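Local coordinates for protein 3-hydroxyadipyl-CoA dehydrogenase (Escherichia coli, PDB 3MOG) that catalyses the NAD-dependent oxidation of (3S)-3-hydroxyadipyl-CoA to 3-oxoadipyl-CoA during phenylacetate degradation, at residues A92-E97 with T118-I123; E154-L159 with C183-G188; F189-V194 with T417-G422. All coordinates share one frame; numbering follows the deposited sequence. Where two conformers were deposited one is given.

Contact 1. Residues A92-E97 with T118-I123; sequences ASERLE and TNTSSI
Where strand 115-118 runs out, the chain holds its next turns together through threonine hydroxyls. Thr118 OG1 accepts the N-H of Thr120, 3.1 Å from OG1 to N, an ST turn. Thr120 then makes a second one: its OG1 takes the N-H of Ser122 almost straight (3.2 Å from OG1 to N, 171°) and, weakly, that of Ile123. With OG1 anti to its own backbone N (chi1 -167°), Thr120 presents the hydroxyl to Glu94, donating to OE1 at 2.7 Å on the syn lone pair. OG1 accepts from two backbone N-H groups while its hydrogen is directed to the carboxylate, and Lys99 also reaches it weakly. Glu94 bends at chi2 (-75°), which turns the carboxylate so that OE1 meets the hydroxyl, the two side chains crossing obliquely. Lys99 pairs with the same OE1 in a salt bridge and would be expected to stabilise its charge. Further along, Ser122 OG lies 3.2 Å from Glu94 OE1. Ile123 closes the segment with two branches doing different work: CG1 presses on the carbonyl oxygen of Glu94 at 3.2 Å, a tight fit, while CG2 crosses obliquely to Leu96 CD1 at 3.7 Å. The pairing joins the loop and first turn of helix 96-109 after strand 87-90 to the loop after strand 115-118, as in a beta-alpha-beta unit of a Rossmann-type NAD-binding domain.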
loop_
_atom_site.group_PDB
_atom_site.type_symbol
_atom_site.label_atom_id
_atom_site.label_comp_id
_atom_site.label_asym_id
_atom_site.label_seq_id
_atom_site.Cartn_x
_atom_site.Cartn_y
_atom_site.Cartn_z
ATOM N N ALA C 92 -22.960 -0.526 -23.540
ATOM C CA ALA C 92 -22.763 0.873 -23.940
ATOM C C ALA C 92 -21.701 1.547 -23.061
ATOM O O ALA C 92 -20.576 1.040 -22.973
ATOM C CB ALA C 92 -24.086 1.636 -23.929
ATOM N N SER C 93 -22.045 2.662 -22.415
ATOM C CA SER C 93 -21.076 3.433 -21.615
ATOM C C SER C 93 -20.555 2.652 -20.415
ATOM O O SER C 93 -21.322 1.969 -19.744
ATOM C CB SER C 93 -21.674 4.768 -21.149
ATOM O OG SER C 93 -20.795 5.475 -20.285
ATOM N N GLU C 94 -19.250 2.761 -20.166
ATOM C CA GLU C 94 -18.608 2.081 -19.041
ATOM C C GLU C 94 -18.754 2.800 -17.698
ATOM O O GLU C 94 -18.626 2.171 -16.653
ATOM C CB GLU C 94 -17.127 1.790 -19.326
ATOM C CG GLU C 94 -16.859 0.757 -20.432
ATOM C CD GLU C 94 -17.128 -0.703 -20.025
ATOM O OE1 GLU C 94 -17.420 -0.992 -18.841
ATOM O OE2 GLU C 94 -17.041 -1.578 -20.915
ATOM N N ARG C 95 -19.005 4.106 -17.724
ATOM C CA ARG C 95 -19.237 4.882 -16.498
ATOM C C ARG C 95 -20.343 4.279 -15.642
ATOM O O ARG C 95 -21.384 3.879 -16.167
ATOM C CB ARG C 95 -19.606 6.322 -16.844
ATOM C CG ARG C 95 -18.427 7.243 -17.125
ATOM C CD ARG C 95 -18.815 8.707 -16.865
ATOM N NE ARG C 95 -19.074 8.961 -15.444
ATOM C CZ ARG C 95 -20.277 9.136 -14.897
ATOM N NH1 ARG C 95 -20.383 9.350 -13.595
ATOM N NH2 ARG C 95 -21.373 9.108 -15.644
ATOM N N LEU C 96 -20.109 4.213 -14.333
ATOM C CA LEU C 96 -21.052 3.604 -13.386
ATOM C C LEU C 96 -22.430 4.255 -13.391
ATOM O O LEU C 96 -23.449 3.564 -13.473
ATOM C CB LEU C 96 -20.481 3.607 -11.957
ATOM C CG LEU C 96 -21.434 3.195 -10.820
ATOM C CD1 LEU C 96 -21.869 1.732 -10.922
ATOM C CD2 LEU C 96 -20.876 3.517 -9.425
ATOM N N GLU C 97 -22.448 5.583 -13.291
ATOM C CA GLU C 97 -23.701 6.343 -13.154
ATOM C C GLU C 97 -24.628 6.247 -14.379
ATOM O O GLU C 97 -25.841 6.212 -14.223
ATOM C CB GLU C 97 -23.431 7.809 -12.758
ATOM C CG GLU C 97 -22.693 8.024 -11.414
ATOM C CD GLU C 97 -23.260 7.214 -10.229
ATOM O OE1 GLU C 97 -22.439 6.664 -9.453
ATOM O OE2 GLU C 97 -24.506 7.127 -10.064
ATOM N N THR C 118 -25.064 -7.162 -18.219
ATOM C CA THR C 118 -24.105 -6.224 -18.771
ATOM C C THR C 118 -22.834 -6.941 -19.215
ATOM O O THR C 118 -22.420 -7.938 -18.607
ATOM C CB THR C 118 -23.782 -5.081 -17.775
ATOM O OG1 THR C 118 -22.727 -4.266 -18.300
ATOM C CG2 THR C 118 -23.374 -5.626 -16.452
ATOM N N ASN C 119 -22.242 -6.430 -20.290
ATOM C CA ASN C 119 -20.993 -6.947 -20.841
ATOM C C ASN C 119 -19.787 -6.343 -20.132
ATOM O O ASN C 119 -18.661 -6.633 -20.494
ATOM C CB ASN C 119 -20.919 -6.660 -22.362
ATOM C CG ASN C 119 -19.608 -7.149 -23.006
ATOM O OD1 ASN C 119 -19.162 -8.272 -22.776
ATOM N ND2 ASN C 119 -18.983 -6.289 -23.797
ATOM N N THR C 120 -20.013 -5.504 -19.124
ATOM C CA THR C 120 -18.898 -4.757 -18.522
ATOM C C THR C 120 -17.779 -5.636 -17.964
ATOM O O THR C 120 -18.036 -6.737 -17.471
ATOM C CB THR C 120 -19.343 -3.763 -17.428
ATOM O OG1 THR C 120 -18.245 -2.895 -17.129
ATOM C CG2 THR C 120 -19.780 -4.465 -16.153
ATOM N N SER C 121 -16.552 -5.136 -18.076
ATOM C CA SER C 121 -15.366 -5.794 -17.536
ATOM C C SER C 121 -14.916 -5.135 -16.243
ATOM O O SER C 121 -14.102 -5.690 -15.513
ATOM C CB SER C 121 -14.208 -5.684 -18.524
ATOM O OG SER C 121 -14.568 -6.137 -19.808
ATOM N N SER C 122 -15.435 -3.942 -15.969
ATOM C CA SER C 122 -14.794 -3.054 -14.997
ATOM C C SER C 122 -15.697 -2.590 -13.867
ATOM O O SER C 122 -15.219 -2.139 -12.833
ATOM C CB SER C 122 -14.163 -1.853 -15.710
ATOM O OG SER C 122 -14.983 -1.377 -16.769
ATOM N N ILE C 123 -17.002 -2.719 -14.053
ATOM C CA ILE C 123 -17.955 -2.249 -13.063
ATOM C C ILE C 123 -18.537 -3.409 -12.272
ATOM O O ILE C 123 -18.811 -4.474 -12.835
ATOM C CB ILE C 123 -19.086 -1.418 -13.737
ATOM C CG1 ILE C 123 -18.501 -0.237 -14.523
ATOM C CG2 ILE C 123 -20.090 -0.934 -12.723
ATOM C CD1 ILE C 123 -17.666 0.762 -13.693
#

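Contact 2. Residues E154-L159 with C183-G188; sequences EVVSGL and CHSTPG
The imidazole of His184 lies against a backbone carbonyl: Ser157 O sits over one face, offset toward the rim and 3.4 Å from ND1. The two residues belong to a parallel strand pair, 152-157 beside 179-184, the two strands of a beta-alpha-beta unit whose connecting helix is 163-175, at one edge of the sheet of the NAD-binding domain within the chain. Because the oxygen stands above the ring, the angle is poor and ND1 makes no hydrogen bond with it. Gly158 O and Leu159 N approach the ring obliquely. The torsion that sets CG anti to the backbone N (chi1 -158°) brings the ring over Ser157 O, at the end of the neighbouring strand, while NE2 makes a weak hydrogen bond to Glu267 of the second subunit. Cys183 N donates to Val155 O at 3.2 Å, from above the carbonyl plane, whereas Ser157 N meets Cys183 O in plane at 3.0 Å. The ladder frays at its end, where Ser185 N makes only a weak hydrogen bond to Ser157 O (2.8 Å, 122°), as the chain swings into an inverse gamma turn centred on Ser185. Val156 and Cys183 share the sheet face away from Ser157 and His184. There the two methyls of Val156 divide the work, CG1 lying 3.7 Å from Ser185 CA and CG2 4.0 Å from Cys183 SG. Ser185 OG turns elsewhere, to Ile125 N. At the other end the buried Glu154 OE1 is hydrogen-bonded to His142 ND1, consistent with the catalytic His-Glu pair of 3-hydroxyacyl-CoA dehydrogenases. A water molecule also serves Glu154, donating to OE1 at 2.7 Å and to Gly188 O at 3.0 Å.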
loop_
_atom_site.group_PDB
_atom_site.type_symbol
_atom_site.label_atom_id
_atom_site.label_comp_id
_atom_site.label_asym_id
_atom_site.label_seq_id
_atom_site.Cartn_x
_atom_site.Cartn_y
_atom_site.Cartn_z
ATOM N N GLU C 154 -17.808 -15.006 -19.319
ATOM C CA GLU C 154 -17.830 -15.044 -17.870
ATOM C C GLU C 154 -19.225 -14.644 -17.407
ATOM O O GLU C 154 -19.704 -13.551 -17.729
ATOM C CB GLU C 154 -16.765 -14.094 -17.309
ATOM C CG GLU C 154 -15.341 -14.520 -17.617
ATOM C CD GLU C 154 -14.292 -13.553 -17.074
ATOM O OE1 GLU C 154 -14.283 -12.377 -17.501
ATOM O OE2 GLU C 154 -13.465 -13.977 -16.233
ATOM N N VAL C 155 -19.888 -15.552 -16.697
ATOM C CA VAL C 155 -21.228 -15.315 -16.175
ATOM C C VAL C 155 -21.077 -14.836 -14.736
ATOM O O VAL C 155 -20.691 -15.593 -13.852
ATOM C CB VAL C 155 -22.105 -16.589 -16.212
ATOM C CG1 VAL C 155 -23.467 -16.316 -15.570
ATOM C CG2 VAL C 155 -22.280 -17.104 -17.639
ATOM N N VAL C 156 -21.355 -13.568 -14.501
ATOM C CA VAL C 156 -20.907 -12.948 -13.259
ATOM C C VAL C 156 -22.039 -12.700 -12.283
ATOM O O VAL C 156 -22.989 -11.971 -12.600
ATOM C CB VAL C 156 -20.182 -11.626 -13.535
ATOM C CG1 VAL C 156 -19.418 -11.185 -12.310
ATOM C CG2 VAL C 156 -19.254 -11.781 -14.699
ATOM N N SER C 157 -21.947 -13.309 -11.104
ATOM C CA SER C 157 -22.936 -13.067 -10.051
ATOM C C SER C 157 -22.580 -11.838 -9.224
ATOM O O SER C 157 -21.463 -11.706 -8.704
ATOM C CB SER C 157 -23.093 -14.268 -9.130
ATOM O OG SER C 157 -23.559 -15.413 -9.828
ATOM N N GLY C 158 -23.544 -10.930 -9.109
ATOM C CA GLY C 158 -23.496 -9.914 -8.073
ATOM C C GLY C 158 -23.995 -10.545 -6.794
ATOM O O GLY C 158 -24.425 -11.712 -6.781
ATOM N N LEU C 159 -23.958 -9.766 -5.718
ATOM C CA LEU C 159 -24.433 -10.210 -4.405
ATOM C C LEU C 159 -25.827 -10.832 -4.441
ATOM O O LEU C 159 -26.041 -11.908 -3.880
ATOM C CB LEU C 159 -24.411 -9.022 -3.435
ATOM C CG LEU C 159 -24.801 -9.209 -1.972
ATOM C CD1 LEU C 159 -23.727 -10.023 -1.244
ATOM C CD2 LEU C 159 -24.997 -7.839 -1.344
ATOM N N CYS C 183 -18.311 -16.859 -12.065
ATOM C CA CYS C 183 -17.475 -16.162 -11.112
ATOM C C CYS C 183 -18.286 -15.084 -10.407
ATOM O O CYS C 183 -19.310 -14.659 -10.909
ATOM C CB CYS C 183 -16.241 -15.545 -11.788
ATOM S SG CYS C 183 -16.564 -14.133 -12.821
ATOM N N HIS C 184 -17.826 -14.664 -9.231
ATOM C CA HIS C 184 -18.473 -13.600 -8.474
ATOM C C HIS C 184 -17.974 -12.261 -8.983
ATOM O O HIS C 184 -16.979 -12.200 -9.712
ATOM C CB HIS C 184 -18.179 -13.742 -6.976
ATOM C CG HIS C 184 -19.175 -13.047 -6.099
ATOM N ND1 HIS C 184 -20.482 -13.468 -5.979
ATOM C CD2 HIS C 184 -19.056 -11.957 -5.304
ATOM C CE1 HIS C 184 -21.127 -12.667 -5.147
ATOM N NE2 HIS C 184 -20.283 -11.743 -4.723
ATOM N N SER C 185 -18.662 -11.191 -8.598
ATOM C CA SER C 185 -18.319 -9.862 -9.051
ATOM C C SER C 185 -17.143 -9.255 -8.284
ATOM O O SER C 185 -17.289 -8.266 -7.574
ATOM C CB SER C 185 -19.553 -8.951 -8.975
ATOM O OG SER C 185 -19.327 -7.822 -9.785
ATOM N N THR C 186 -15.969 -9.847 -8.450
ATOM C CA THR C 186 -14.761 -9.354 -7.805
ATOM C C THR C 186 -13.888 -8.714 -8.886
ATOM O O THR C 186 -14.033 -9.055 -10.065
ATOM C CB THR C 186 -14.030 -10.517 -7.100
ATOM O OG1 THR C 186 -13.764 -11.552 -8.056
ATOM C CG2 THR C 186 -14.889 -11.069 -5.968
ATOM N N PRO C 187 -12.994 -7.784 -8.499
ATOM C CA PRO C 187 -12.190 -7.040 -9.473
ATOM C C PRO C 187 -11.430 -7.933 -10.453
ATOM O O PRO C 187 -10.674 -8.813 -10.023
ATOM C CB PRO C 187 -11.175 -6.302 -8.600
ATOM C CG PRO C 187 -11.826 -6.187 -7.268
ATOM C CD PRO C 187 -12.680 -7.384 -7.112
ATOM N N GLY C 188 -11.646 -7.686 -11.747
ATOM C CA GLY C 188 -10.937 -8.368 -12.831
ATOM C C GLY C 188 -11.532 -9.717 -13.194
ATOM O O GLY C 188 -10.997 -10.414 -14.049
HETATM O O HOH W 1 -12.263 -10.810 -16.697
#

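Contact 3. Residues F189-V194 with T417-G422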
loop_
_atom_site.group_PDB
_atom_site.type_symbol
_atom_site.label_atom_id
_atom_site.label_comp_id
_atom_site.label_asym_id
_atom_site.label_seq_id
_atom_site.Cartn_x
_atom_site.Cartn_y
_atom_site.Cartn_z
ATOM N N PHE C 189 -12.634 -10.077 -12.535
ATOM C CA PHE C 189 -13.292 -11.393 -12.652
ATOM C C PHE C 189 -12.293 -12.565 -12.530
ATOM O O PHE C 189 -11.620 -12.689 -11.500
ATOM C CB PHE C 189 -14.183 -11.468 -13.904
ATOM C CG PHE C 189 -15.192 -10.325 -14.026
ATOM C CD1 PHE C 189 -15.759 -9.726 -12.891
ATOM C CD2 PHE C 189 -15.596 -9.884 -15.282
ATOM C CE1 PHE C 189 -16.678 -8.694 -13.008
ATOM C CE2 PHE C 189 -16.521 -8.852 -15.414
ATOM C CZ PHE C 189 -17.063 -8.255 -14.277
ATOM N N ILE C 190 -12.197 -13.420 -13.548
ATOM C CA ILE C 190 -11.117 -14.419 -13.607
ATOM C C ILE C 190 -10.006 -13.930 -14.533
ATOM O O ILE C 190 -8.870 -13.709 -14.098
ATOM C CB ILE C 190 -11.581 -15.797 -14.118
ATOM C CG1 ILE C 190 -12.739 -16.357 -13.307
ATOM C CG2 ILE C 190 -10.430 -16.810 -14.096
ATOM C CD1 ILE C 190 -13.408 -17.521 -14.051
ATOM N N VAL C 191 -10.346 -13.752 -15.809
ATOM C CA VAL C 191 -9.357 -13.493 -16.857
ATOM C C VAL C 191 -8.512 -12.230 -16.633
ATOM O O VAL C 191 -7.296 -12.306 -16.641
ATOM C CB VAL C 191 -9.998 -13.460 -18.282
ATOM C CG1 VAL C 191 -8.927 -13.203 -19.324
ATOM C CG2 VAL C 191 -10.726 -14.758 -18.583
ATOM N N ASN C 192 -9.142 -11.085 -16.417
ATOM C CA ASN C 192 -8.389 -9.833 -16.212
ATOM C C ASN C 192 -7.570 -9.835 -14.924
ATOM O O ASN C 192 -6.587 -9.124 -14.817
ATOM C CB ASN C 192 -9.322 -8.612 -16.206
ATOM C CG ASN C 192 -9.634 -8.085 -17.592
ATOM O OD1 ASN C 192 -8.950 -8.386 -18.565
ATOM N ND2 ASN C 192 -10.672 -7.259 -17.677
ATOM N N ARG C 193 -7.992 -10.631 -13.948
ATOM C CA ARG C 193 -7.274 -10.753 -12.684
ATOM C C ARG C 193 -6.072 -11.689 -12.792
ATOM O O ARG C 193 -4.969 -11.321 -12.410
ATOM C CB ARG C 193 -8.224 -11.234 -11.581
ATOM C CG ARG C 193 -7.580 -11.386 -10.218
ATOM C CD ARG C 193 -8.251 -12.497 -9.458
ATOM N NE ARG C 193 -7.789 -12.631 -8.082
ATOM C CZ ARG C 193 -8.576 -12.534 -7.015
ATOM N NH1 ARG C 193 -9.854 -12.247 -7.167
ATOM N NH2 ARG C 193 -8.077 -12.683 -5.793
ATOM N N VAL C 194 -6.289 -12.891 -13.321
ATOM C CA VAL C 194 -5.243 -13.925 -13.373
ATOM C C VAL C 194 -4.167 -13.622 -14.421
ATOM O O VAL C 194 -3.008 -13.959 -14.217
ATOM C CB VAL C 194 -5.865 -15.346 -13.549
ATOM C CG1 VAL C 194 -4.808 -16.449 -13.689
ATOM C CG2 VAL C 194 -6.788 -15.638 -12.395
ATOM N N THR C 417 -10.368 -23.166 -17.595
ATOM C CA THR C 417 -11.081 -22.926 -18.842
ATOM C C THR C 417 -10.965 -21.477 -19.282
ATOM O O THR C 417 -10.617 -21.207 -20.433
ATOM C CB THR C 417 -12.545 -23.322 -18.715
ATOM O OG1 THR C 417 -12.616 -24.722 -18.427
ATOM C CG2 THR C 417 -13.300 -23.031 -19.997
ATOM N N ALA C 418 -11.202 -20.554 -18.352
ATOM C CA ALA C 418 -11.095 -19.127 -18.637
ATOM C C ALA C 418 -9.755 -18.707 -19.220
ATOM O O ALA C 418 -9.698 -17.915 -20.161
ATOM C CB ALA C 418 -11.413 -18.310 -17.387
ATOM N N MET C 419 -8.674 -19.245 -18.670
ATOM C CA MET C 419 -7.354 -18.894 -19.141
ATOM C C MET C 419 -7.035 -19.568 -20.500
ATOM O O MET C 419 -6.348 -18.981 -21.339
ATOM C CB MET C 419 -6.304 -19.189 -18.062
ATOM C CG MET C 419 -6.570 -18.490 -16.705
ATOM S SD MET C 419 -7.274 -16.826 -16.769
ATOM C CE MET C 419 -5.870 -15.919 -17.362
ATOM N N ARG C 420 -7.529 -20.785 -20.712
ATOM C CA ARG C 420 -7.398 -21.438 -22.018
ATOM C C ARG C 420 -8.173 -20.709 -23.115
ATOM O O ARG C 420 -7.669 -20.530 -24.219
ATOM C CB ARG C 420 -7.864 -22.890 -21.953
ATOM C CG ARG C 420 -6.746 -23.913 -21.988
ATOM C CD ARG C 420 -7.323 -25.319 -21.979
ATOM N NE ARG C 420 -7.890 -25.646 -20.674
ATOM C CZ ARG C 420 -9.166 -25.941 -20.438
ATOM N NH1 ARG C 420 -10.051 -25.954 -21.429
ATOM N NH2 ARG C 420 -9.546 -26.233 -19.198
ATOM N N LEU C 421 -9.396 -20.282 -22.815
ATOM C CA LEU C 421 -10.245 -19.691 -23.854
ATOM C C LEU C 421 -10.160 -18.172 -23.966
ATOM O O LEU C 421 -10.139 -17.641 -25.071
ATOM C CB LEU C 421 -11.687 -20.188 -23.712
ATOM C CG LEU C 421 -11.813 -21.718 -23.920
ATOM C CD1 LEU C 421 -13.237 -22.189 -23.740
ATOM C CD2 LEU C 421 -11.274 -22.188 -25.293
ATOM N N GLY C 422 -10.073 -17.476 -22.836
ATOM C CA GLY C 422 -10.046 -16.013 -22.846
ATOM C C GLY C 422 -8.744 -15.403 -23.334
ATOM O O GLY C 422 -8.753 -14.344 -23.963
#
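Two successive bends, chi2 at -36° and chi3 at -72°, curl the side chain of Met419 back so that its sulfur and methyl reach across to the facing segment. Ile190 is set for the same meeting by its first torsion (chi1 -55°), which puts CG2 anti to the backbone N and turns that methyl to the partner helix. The result is buried helix-helix packing between two parts of the chain far apart in sequence: the short helix 191-194 lies within the first 3-hydroxyacyl-CoA dehydrogenase C-terminal family region, and helix 412-422 belongs to the second. Every contact across it is apolar or van der Waals. Ala418, whose methyl points toward the other segment, is gripped from two sides, by Ile190 CG2 at 3.7 Å and by Val191 CG2 at 3.8 Å from its CB. The tip of Met419 lies obliquely against Val194, with SD 3.8 Å from Val194 CB and CE 3.9 Å from Val194 CG1. Met419 SD also lies 3.9 Å from Val191 CA, in the backbone of the short helix, and 4.1 Å from Ile190 CG2. A flexible thioether thus fills the angle between Ile190, Val191 and Val194. Around this apolar patch, Val194 also touches Ala401 of helix 390-406, and Arg193, leading away from the interface, forms a salt bridge with Asp403 of that same helix. Val191 meets Leu152 as well, which brings strand 152-157 up to the interface. Small residues one helical turn apart, Ala418 and Gly422, let the backbones come close. Val191 CG2 settles over that surface, 3.7 Å from Ala418 O and 4.5 Å from Gly422 CA.

Moving from surface to core, the three contacts trade charge for backbone pairing and then for apolar packing. Contact 1 lies at the surface of the NAD-binding domain and relies on a carboxylate and hydroxyls. Contact 2 is buried in the sheet of the same domain, about 13 Å away between centres, and is built from strand hydrogen bonds. Contact 3, nearest the chain's centre, joins the two C-terminal family regions by hydrophobic fit. Contacts 2 and 3 meet at Glu154, whose OE2 probably accepts the backbone N-H groups of both Ile190 and Val191. Phe189 packs through CB on Cys183 SG and through its ring atom CE2 on Thr120 and Ser121, so that 189-194 borders both of the other contacts.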